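Local coordinates for cyclic nucleotide-binding protein (Brucella abortus biovar 1, PDB 5D1I), which is of unknown function but has a cyclic nucleotide-binding fold and may act as a DNA-binding transcription factor, at residues 51-57 and 99-105; 59-65 and 111-117; 66-70 and 81-85. All coordinates share one frame; numbering follows the deposited sequence.

Contact 1. Residues 51-57 and 99-105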
loop_
_atom_site.group_PDB
_atom_site.type_symbol
_atom_site.label_atom_id
_atom_site.label_comp_id
_atom_site.label_asym_id
_atom_site.label_seq_id
_atom_site.Cartn_x
_atom_site.Cartn_y
_atom_site.Cartn_z
ATOM N N PHE A 51 18.593 -3.908 0.700
ATOM C CA PHE A 51 18.828 -4.609 -0.555
ATOM C C PHE A 51 19.526 -3.707 -1.562
ATOM O O PHE A 51 19.553 -2.489 -1.398
ATOM C CB PHE A 51 17.505 -5.110 -1.139
ATOM C CG PHE A 51 16.418 -4.068 -1.164
ATOM C CD1 PHE A 51 16.469 -3.004 -2.051
ATOM C CD2 PHE A 51 15.337 -4.160 -0.305
ATOM C CE1 PHE A 51 15.472 -2.059 -2.079
ATOM C CE2 PHE A 51 14.339 -3.213 -0.327
ATOM C CZ PHE A 51 14.403 -2.162 -1.212
ATOM N N ARG A 52 20.071 -4.306 -2.616
ATOM C CA ARG A 52 20.693 -3.529 -3.677
ATOM C C ARG A 52 19.722 -3.335 -4.835
ATOM O O ARG A 52 18.932 -4.220 -5.148
ATOM C CB ARG A 52 21.979 -4.208 -4.161
ATOM C CG ARG A 52 22.713 -3.455 -5.264
ATOM C CD ARG A 52 24.209 -3.374 -4.986
ATOM N NE ARG A 52 24.915 -2.582 -5.991
ATOM C CZ ARG A 52 25.922 -3.036 -6.735
ATOM N NH1 ARG A 52 26.359 -4.279 -6.583
ATOM N NH2 ARG A 52 26.502 -2.240 -7.625
ATOM N N GLU A 53 19.772 -2.158 -5.448
ATOM C CA GLU A 53 19.015 -1.871 -6.657
ATOM C C GLU A 53 19.298 -2.918 -7.735
ATOM O O GLU A 53 20.454 -3.232 -8.013
ATOM C CB GLU A 53 19.371 -0.474 -7.163
ATOM C CG GLU A 53 18.586 0.004 -8.362
ATOM C CD GLU A 53 18.918 1.441 -8.712
ATOM O OE1 GLU A 53 17.983 2.253 -8.868
ATOM O OE2 GLU A 53 20.119 1.762 -8.821
ATOM N N GLY A 54 18.242 -3.468 -8.328
ATOM C CA GLY A 54 18.396 -4.458 -9.382
ATOM C C GLY A 54 18.521 -5.883 -8.875
ATOM O O GLY A 54 18.562 -6.827 -9.660
ATOM N N GLN A 55 18.581 -6.039 -7.559
ATOM C CA GLN A 55 18.688 -7.358 -6.946
ATOM C C GLN A 55 17.364 -8.103 -7.074
ATOM O O GLN A 55 16.298 -7.488 -7.052
ATOM C CB GLN A 55 19.096 -7.223 -5.477
ATOM C CG GLN A 55 19.270 -8.518 -4.709
ATOM C CD GLN A 55 19.638 -8.265 -3.258
ATOM O OE1 GLN A 55 20.019 -7.154 -2.892
ATOM N NE2 GLN A 55 19.515 -9.292 -2.424
ATOM N N SER A 56 17.430 -9.422 -7.218
ATOM C CA SER A 56 16.218 -10.227 -7.290
ATOM C C SER A 56 15.425 -10.080 -5.993
ATOM O O SER A 56 16.000 -10.024 -4.906
ATOM C CB SER A 56 16.554 -11.694 -7.557
ATOM O OG SER A 56 15.399 -12.405 -7.963
ATOM N N ALA A 57 14.104 -10.000 -6.115
ATOM C CA ALA A 57 13.247 -9.703 -4.971
ATOM C C ALA A 57 12.188 -10.780 -4.754
ATOM O O ALA A 57 11.420 -11.090 -5.661
ATOM C CB ALA A 57 12.588 -8.354 -5.157
ATOM N N THR A 99 10.139 -9.974 -10.010
ATOM C CA THR A 99 10.599 -8.588 -9.999
ATOM C C THR A 99 12.024 -8.443 -9.482
ATOM O O THR A 99 12.604 -9.377 -8.938
ATOM C CB THR A 99 9.703 -7.678 -9.122
ATOM O OG1 THR A 99 9.888 -8.012 -7.743
ATOM C CG2 THR A 99 8.224 -7.806 -9.484
ATOM N N THR A 100 12.573 -7.248 -9.664
ATOM C CA THR A 100 13.852 -6.880 -9.074
ATOM C C THR A 100 13.656 -5.573 -8.324
ATOM O O THR A 100 12.719 -4.832 -8.609
ATOM C CB THR A 100 14.955 -6.713 -10.128
ATOM O OG1 THR A 100 14.518 -5.781 -11.124
ATOM C CG2 THR A 100 15.277 -8.045 -10.791
ATOM N N ARG A 101 14.533 -5.297 -7.365
ATOM C CA ARG A 101 14.442 -4.075 -6.574
ATOM C C ARG A 101 14.570 -2.833 -7.451
ATOM O O ARG A 101 15.607 -2.610 -8.079
ATOM C CB ARG A 101 15.521 -4.073 -5.488
ATOM C CG ARG A 101 15.466 -5.290 -4.574
ATOM C CD ARG A 101 14.187 -5.307 -3.729
ATOM N NE ARG A 101 14.134 -6.484 -2.866
ATOM C CZ ARG A 101 13.105 -6.808 -2.088
ATOM N NH1 ARG A 101 12.026 -6.043 -2.057
ATOM N NH2 ARG A 101 13.155 -7.905 -1.343
ATOM N N LEU A 102 13.509 -2.032 -7.494
ATOM C CA LEU A 102 13.468 -0.850 -8.349
ATOM C C LEU A 102 14.433 0.242 -7.900
ATOM O O LEU A 102 14.900 1.045 -8.710
ATOM C CB LEU A 102 12.050 -0.285 -8.403
ATOM C CG LEU A 102 11.018 -1.136 -9.144
ATOM C CD1 LEU A 102 9.647 -0.474 -9.087
ATOM C CD2 LEU A 102 11.448 -1.362 -10.583
ATOM N N THR A 103 14.713 0.288 -6.604
ATOM C CA THR A 103 15.625 1.289 -6.056
ATOM C C THR A 103 16.565 0.665 -5.039
ATOM O O THR A 103 16.401 -0.492 -4.656
ATOM C CB THR A 103 14.874 2.429 -5.349
ATOM O OG1 THR A 103 14.491 1.989 -4.041
ATOM C CG2 THR A 103 13.625 2.840 -6.127
ATOM N N GLY A 104 17.544 1.442 -4.594
ATOM C CA GLY A 104 18.295 1.083 -3.407
ATOM C C GLY A 104 17.497 1.564 -2.210
ATOM O O GLY A 104 16.551 2.337 -2.364
ATOM N N ALA A 105 17.860 1.099 -1.022
ATOM C CA ALA A 105 17.196 1.521 0.207
ATOM C C ALA A 105 18.147 1.393 1.385
ATOM O O ALA A 105 18.746 0.342 1.587
ATOM C CB ALA A 105 15.946 0.697 0.448
HETATM O O HOH W 1 16.541 1.006 -10.760
HETATM O O HOH W 2 13.681 -12.168 -9.961
HETATM O O HOH W 3 16.251 -8.539 -2.984
HETATM O O HOH W 4 11.161 -12.268 -8.291
#
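The guanidinium of Arg-101 lies flat on the ring of Phe-51, the two planes only 7° apart. The stack is offset: Arg-101 CZ is 4.5 Å from the centroid of the Phe-51 ring, whereas Arg-101 CD sits over the ring centre in a CH-pi contact at 3.6 Å. A bend at chi2 (-66°) folds the arginine chain across the ring. On the opposite guanidinium face the methyl CB of Ala-57 comes within 3.3 Å of Arg-101 NE, which sandwiches the group between phenyl and methyl. At the guanidinium edge a water accepts from Arg-101 NE, and NH2 bonds weakly to Cys-59 O. Phe-51 meets Thr-103 O at its ring edge, CE1 to O 3.2 Å, and its CZ packs on Ala-105 CB. Backbone bonds fix the base of the arginine: Arg-101 N donates to Gln-55 O (2.8 Å) and Arg-101 O accepts from Gly-54 N (2.8 Å). The carboxylate of Glu-53 turns to His-72 and to Glu-73 N, and one water joins Glu-53 OE1 to Leu-102 O. Segment 99-105 probably corresponds to the end of the family's phosphate-binding cassette, with Arg-101 where relatives place the arginine that meets the cyclic phosphate.

Contact 2. Residues 59-65 and 111-117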
loop_
_atom_site.group_PDB
_atom_site.type_symbol
_atom_site.label_atom_id
_atom_site.label_comp_id
_atom_site.label_asym_id
_atom_site.label_seq_id
_atom_site.Cartn_x
_atom_site.Cartn_y
_atom_site.Cartn_z
ATOM N N CYS A 59 10.437 -10.827 -1.552
ATOM C CA CYS A 59 9.742 -10.431 -0.337
ATOM C C CYS A 59 9.500 -8.939 -0.307
ATOM O O CYS A 59 10.173 -8.176 -1.001
ATOM C CB CYS A 59 10.538 -10.849 0.899
ATOM S SG CYS A 59 12.097 -9.955 1.097
ATOM N N ALA A 60 8.538 -8.533 0.514
ATOM C CA ALA A 60 8.221 -7.130 0.703
ATOM C C ALA A 60 8.532 -6.716 2.129
ATOM O O ALA A 60 8.456 -7.525 3.055
ATOM C CB ALA A 60 6.756 -6.861 0.378
ATOM N N TYR A 61 8.891 -5.450 2.293
ATOM C CA TYR A 61 9.162 -4.885 3.605
ATOM C C TYR A 61 8.174 -3.770 3.892
ATOM O O TYR A 61 7.970 -2.891 3.061
ATOM C CB TYR A 61 10.590 -4.338 3.684
ATOM C CG TYR A 61 11.675 -5.363 3.448
ATOM C CD1 TYR A 61 12.206 -6.092 4.503
ATOM C CD2 TYR A 61 12.180 -5.591 2.173
ATOM C CE1 TYR A 61 13.198 -7.027 4.299
ATOM C CE2 TYR A 61 13.179 -6.527 1.959
ATOM C CZ TYR A 61 13.681 -7.241 3.027
ATOM O OH TYR A 61 14.675 -8.173 2.830
ATOM N N ILE A 62 7.568 -3.800 5.073
ATOM C CA ILE A 62 6.689 -2.719 5.487
ATOM C C ILE A 62 7.317 -2.033 6.685
ATOM O O ILE A 62 7.689 -2.690 7.657
ATOM C CB ILE A 62 5.269 -3.217 5.846
ATOM C CG1 ILE A 62 4.589 -3.855 4.629
ATOM C CG2 ILE A 62 4.421 -2.075 6.362
ATOM C CD1 ILE A 62 4.859 -5.336 4.464
ATOM N N ILE A 63 7.458 -0.715 6.605
ATOM C CA ILE A 63 8.060 0.047 7.693
ATOM C C ILE A 63 7.075 0.237 8.835
ATOM O O ILE A 63 5.942 0.665 8.621
ATOM C CB ILE A 63 8.546 1.426 7.220
ATOM C CG1 ILE A 63 9.569 1.277 6.096
ATOM C CG2 ILE A 63 9.152 2.208 8.384
ATOM C CD1 ILE A 63 10.053 2.603 5.543
ATOM N N VAL A 64 7.514 -0.092 10.045
ATOM C CA VAL A 64 6.725 0.143 11.244
ATOM C C VAL A 64 7.174 1.438 11.914
ATOM O O VAL A 64 6.380 2.357 12.107
ATOM C CB VAL A 64 6.845 -1.023 12.241
ATOM C CG1 VAL A 64 6.081 -0.715 13.523
ATOM C CG2 VAL A 64 6.341 -2.309 11.610
ATOM N N THR A 65 8.452 1.503 12.270
ATOM C CA THR A 65 9.034 2.734 12.792
ATOM C C THR A 65 10.363 3.015 12.100
ATOM O O THR A 65 11.060 2.089 11.694
ATOM C CB THR A 65 9.259 2.673 14.321
ATOM O OG1 THR A 65 10.160 1.603 14.632
ATOM C CG2 THR A 65 7.946 2.460 15.057
ATOM N N THR A 111 15.530 1.510 12.306
ATOM C CA THR A 111 14.253 1.322 11.627
ATOM C C THR A 111 13.759 -0.107 11.792
ATOM O O THR A 111 14.524 -1.062 11.647
ATOM C CB THR A 111 14.376 1.664 10.126
ATOM O OG1 THR A 111 14.728 3.045 9.986
ATOM C CG2 THR A 111 13.071 1.401 9.380
ATOM N N GLU A 112 12.478 -0.248 12.108
ATOM C CA GLU A 112 11.883 -1.561 12.272
ATOM C C GLU A 112 10.933 -1.851 11.131
ATOM O O GLU A 112 10.033 -1.060 10.841
ATOM C CB GLU A 112 11.156 -1.668 13.611
ATOM C CG GLU A 112 10.386 -2.960 13.772
ATOM C CD GLU A 112 10.200 -3.349 15.221
ATOM O OE1 GLU A 112 9.195 -4.025 15.526
ATOM O OE2 GLU A 112 11.062 -2.993 16.052
ATOM N N VAL A 113 11.145 -2.986 10.476
ATOM C CA VAL A 113 10.329 -3.362 9.334
ATOM C C VAL A 113 9.711 -4.741 9.517
ATOM O O VAL A 113 10.228 -5.583 10.251
ATOM C CB VAL A 113 11.142 -3.355 8.021
ATOM C CG1 VAL A 113 11.652 -1.953 7.707
ATOM C CG2 VAL A 113 12.293 -4.348 8.098
ATOM N N ILE A 114 8.591 -4.949 8.842
ATOM C CA ILE A 114 7.945 -6.246 8.766
ATOM C C ILE A 114 8.269 -6.861 7.411
ATOM O O ILE A 114 7.993 -6.251 6.380
ATOM C CB ILE A 114 6.421 -6.119 8.938
ATOM C CG1 ILE A 114 6.071 -5.816 10.394
ATOM C CG2 ILE A 114 5.723 -7.372 8.461
ATOM C CD1 ILE A 114 4.618 -5.452 10.604
ATOM N N ARG A 115 8.873 -8.046 7.403
ATOM C CA ARG A 115 9.202 -8.699 6.142
ATOM C C ARG A 115 8.185 -9.773 5.785
ATOM O O ARG A 115 7.969 -10.715 6.546
ATOM C CB ARG A 115 10.598 -9.318 6.187
ATOM C CG ARG A 115 11.048 -9.884 4.847
ATOM C CD ARG A 115 12.353 -10.670 4.969
ATOM N NE ARG A 115 12.139 -11.988 5.554
ATOM C CZ ARG A 115 11.966 -13.100 4.845
ATOM N NH1 ARG A 115 11.995 -13.058 3.519
ATOM N NH2 ARG A 115 11.771 -14.259 5.461
ATOM N N ILE A 116 7.567 -9.624 4.621
ATOM C CA ILE A 116 6.602 -10.598 4.141
ATOM C C ILE A 116 7.204 -11.366 2.985
ATOM O O ILE A 116 7.454 -10.796 1.925
ATOM C CB ILE A 116 5.291 -9.935 3.672
ATOM C CG1 ILE A 116 4.740 -8.996 4.741
ATOM C CG2 ILE A 116 4.260 -11.000 3.304
ATOM C CD1 ILE A 116 4.231 -9.708 5.958
ATOM N N SER A 117 7.453 -12.654 3.185
ATOM C CA SER A 117 7.948 -13.480 2.096
ATOM C C SER A 117 6.830 -13.798 1.114
ATOM O O SER A 117 5.648 -13.817 1.471
ATOM C CB SER A 117 8.556 -14.775 2.630
ATOM O OG SER A 117 7.560 -15.580 3.233
#
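Strands 59-63 and 111-117 run antiparallel, their N-to-C directions 144° apart and their axes approaching to 4.4 Å, with Ala-60/Ile-116 and Ile-62/Ile-114 as hydrogen-bonded pairs. This pairing lies in the beta barrel of the cyclic nucleotide-binding domain and ends in a classic beta bulge, where Val-64 and Thr-65 both face Glu-112. Glu-112 O accepts a firm bond from Val-64 N (2.8 Å) and a weak one from Thr-65 N, and the register moves on by one residue.

Side chains divide between two faces. Ala-60, Ile-62, Ile-114 and Ile-116 share one, where the CD1 tip of Ile-62 meets Ile-116 CG1 at 3.7 Å. Ile-62 reaches there because CG1 stands beside its backbone N and chi2, at 88°, swings CD1 over toward the neighbouring strand. Val-64, at the corner, sets CG2 against CG1 and CD1 of Ile-114, 3.7 Å from each; Ile-17 of helix 11-18 touches both Ile-62 and Val-64.

Cys-59, Tyr-61, Ile-63, Val-113 and Arg-115 point to the other face. Tyr-61 and Arg-115 lie side by side and point the same way, with Arg-115 CG 3.6 Å from Tyr-61 CE1 and the ring and guanidinium planes 55° apart. The arginine's methylenes, not its guanidinium, thus pack against the tyrosine ring. The arginine runs extended as far as chi3, where it bends, and its NE forms a salt bridge with Glu-40 on strand 40-44. Glu-112 likewise pairs its carboxylate with Arg-41 of that strand. Beside the bend, Cys-59 SG lies in the guanidinium plane at its edge, 3.9 Å from Arg-115 NH1.

Contact 3. Residues 66-70 and 81-85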
loop_
_atom_site.group_PDB
_atom_site.type_symbol
_atom_site.label_atom_id
_atom_site.label_comp_id
_atom_site.label_asym_id
_atom_site.label_seq_id
_atom_site.Cartn_x
_atom_site.Cartn_y
_atom_site.Cartn_z
ATOM N N GLY A 66 10.708 4.291 11.961
ATOM C CA GLY A 66 11.991 4.667 11.396
ATOM C C GLY A 66 11.896 5.354 10.048
ATOM O O GLY A 66 10.806 5.685 9.577
ATOM N N THR A 67 13.050 5.572 9.426
ATOM C CA THR A 67 13.109 6.265 8.146
ATOM C C THR A 67 14.109 5.593 7.213
ATOM O O THR A 67 15.239 5.281 7.605
ATOM C CB THR A 67 13.502 7.751 8.315
ATOM O OG1 THR A 67 12.654 8.367 9.292
ATOM C CG2 THR A 67 13.373 8.493 6.994
ATOM N N ILE A 68 13.682 5.386 5.976
ATOM C CA ILE A 68 14.508 4.768 4.958
ATOM C C ILE A 68 14.603 5.694 3.753
ATOM O O ILE A 68 13.588 6.186 3.262
ATOM C CB ILE A 68 13.935 3.402 4.528
ATOM C CG1 ILE A 68 14.211 2.348 5.602
ATOM C CG2 ILE A 68 14.507 2.965 3.186
ATOM C CD1 ILE A 68 13.520 1.023 5.342
ATOM N N THR A 69 15.822 5.950 3.294
ATOM C CA THR A 69 16.017 6.722 2.074
ATOM C C THR A 69 16.080 5.805 0.858
ATOM O O THR A 69 16.869 4.857 0.823
ATOM C CB THR A 69 17.298 7.568 2.146
ATOM O OG1 THR A 69 17.125 8.596 3.123
ATOM C CG2 THR A 69 17.594 8.210 0.803
ATOM N N LEU A 70 15.229 6.080 -0.127
ATOM C CA LEU A 70 15.257 5.374 -1.400
ATOM C C LEU A 70 16.171 6.115 -2.358
ATOM O O LEU A 70 16.136 7.342 -2.426
ATOM C CB LEU A 70 13.854 5.261 -1.997
ATOM C CG LEU A 70 12.760 4.663 -1.115
ATOM C CD1 LEU A 70 11.456 4.569 -1.895
ATOM C CD2 LEU A 70 13.176 3.294 -0.596
ATOM N N ILE A 81 16.278 9.523 -4.007
ATOM C CA ILE A 81 14.945 9.726 -4.560
ATOM C C ILE A 81 14.085 10.487 -3.562
ATOM O O ILE A 81 13.726 11.642 -3.789
ATOM C CB ILE A 81 14.259 8.394 -4.905
ATOM C CG1 ILE A 81 15.119 7.591 -5.879
ATOM C CG2 ILE A 81 12.886 8.644 -5.498
ATOM C CD1 ILE A 81 14.545 6.241 -6.208
ATOM N N ARG A 82 13.776 9.827 -2.449
ATOM C CA ARG A 82 12.937 10.394 -1.399
ATOM C C ARG A 82 13.010 9.503 -0.161
ATOM O O ARG A 82 13.400 8.343 -0.261
ATOM C CB ARG A 82 11.485 10.518 -1.873
ATOM C CG ARG A 82 10.800 9.169 -2.037
ATOM C CD ARG A 82 9.356 9.293 -2.494
ATOM N NE ARG A 82 8.581 8.136 -2.055
ATOM C CZ ARG A 82 8.495 6.999 -2.733
ATOM N NH1 ARG A 82 9.128 6.869 -3.889
ATOM N NH2 ARG A 82 7.780 5.992 -2.253
ATOM N N PRO A 83 12.643 10.040 1.012
ATOM C CA PRO A 83 12.559 9.192 2.208
ATOM C C PRO A 83 11.194 8.515 2.355
ATOM O O PRO A 83 10.193 9.050 1.882
ATOM C CB PRO A 83 12.797 10.183 3.348
ATOM C CG PRO A 83 12.256 11.469 2.826
ATOM C CD PRO A 83 12.552 11.474 1.344
ATOM N N VAL A 84 11.158 7.346 2.990
ATOM C CA VAL A 84 9.890 6.696 3.319
ATOM C C VAL A 84 9.837 6.357 4.804
ATOM O O VAL A 84 10.869 6.108 5.433
ATOM C CB VAL A 84 9.659 5.414 2.491
ATOM C CG1 VAL A 84 9.255 5.771 1.067
ATOM C CG2 VAL A 84 10.901 4.521 2.507
ATOM N N GLY A 85 8.630 6.353 5.363
ATOM C CA GLY A 85 8.449 6.127 6.785
ATOM C C GLY A 85 7.357 5.117 7.075
ATOM O O GLY A 85 6.995 4.336 6.201
#
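A single carbonyl, Leu-70 O, faces two successive residues of the partner strand: it accepts a bond from Ile-81 N at 2.7 Å and a weak one from Arg-82 N at 3.4 Å. This is a classic beta bulge in the hairpin of strands 68-74 and 77-84, which lies at one side of the barrel's four-stranded antiparallel sheet. Within the bulge Leu-70 N also donates to Arg-82 O. Beyond it pairing is regular, and Ile-68 exchanges two bonds with Val-84, the shorter from Val-84 N to Ile-68 O at 2.7 Å. The short strand axes accordingly stay near antiparallel, at 158°.

Leu-70 carries much of the side-chain packing. Its CG stands beside its own backbone N (chi1 -53°), and the extended chi2 puts CD1 over one face of the Arg-82 guanidinium, 3.6 Å above the plane and offset toward the rim. The two side chains lie alongside each other and point the same way. Arg-82 reaches out with an extended chain from CG to NE, and its nitrogens bond to carbonyls of the second subunit, NH1 to Glu-25 and NH2 to Gly-19. The leucine methyl thus packs against a cation held at the subunit interface.

Val-84 crosses Leu-70 at about a right angle and touches it with both branches, CG1 meeting Leu-70 CD1. Thr-69 and Pro-83 point to the other face, the Thr-69 hydroxyl hydrogen-bonded to Asp-108, and Thr-67 CG2 lies alongside Pro-83 CB. Turned back toward Ile-68, the second methyl of Val-84, CG2, lies 3.8 Å from Ile-68 CB and only 3.2 Å from Ile-68 O.

Contact 2 is buried, its centre about 4 Å from that of the chain, while contacts 1 and 3, whose centres lie about 12 Å from it, are partly buried and touch the second subunit. Strand 56-63 serves contacts 1 and 2, and strand 104-107 of contact 1 neighbours strand 68-74 of contact 3. Arginine chemistry changes with place: stacked on a ring in contact 1, bridged to a carboxylate in contact 2, bonded to carbonyls of the second subunit in contact 3. Contacts 2 and 3 each contain a classic bulge, whereas contact 1 relies on a turn, backbone bonds, the stack and waters. Packing joins contacts 1 and 3, Thr-103 CG2 lying 3.5 Å from Ile-81 CD1.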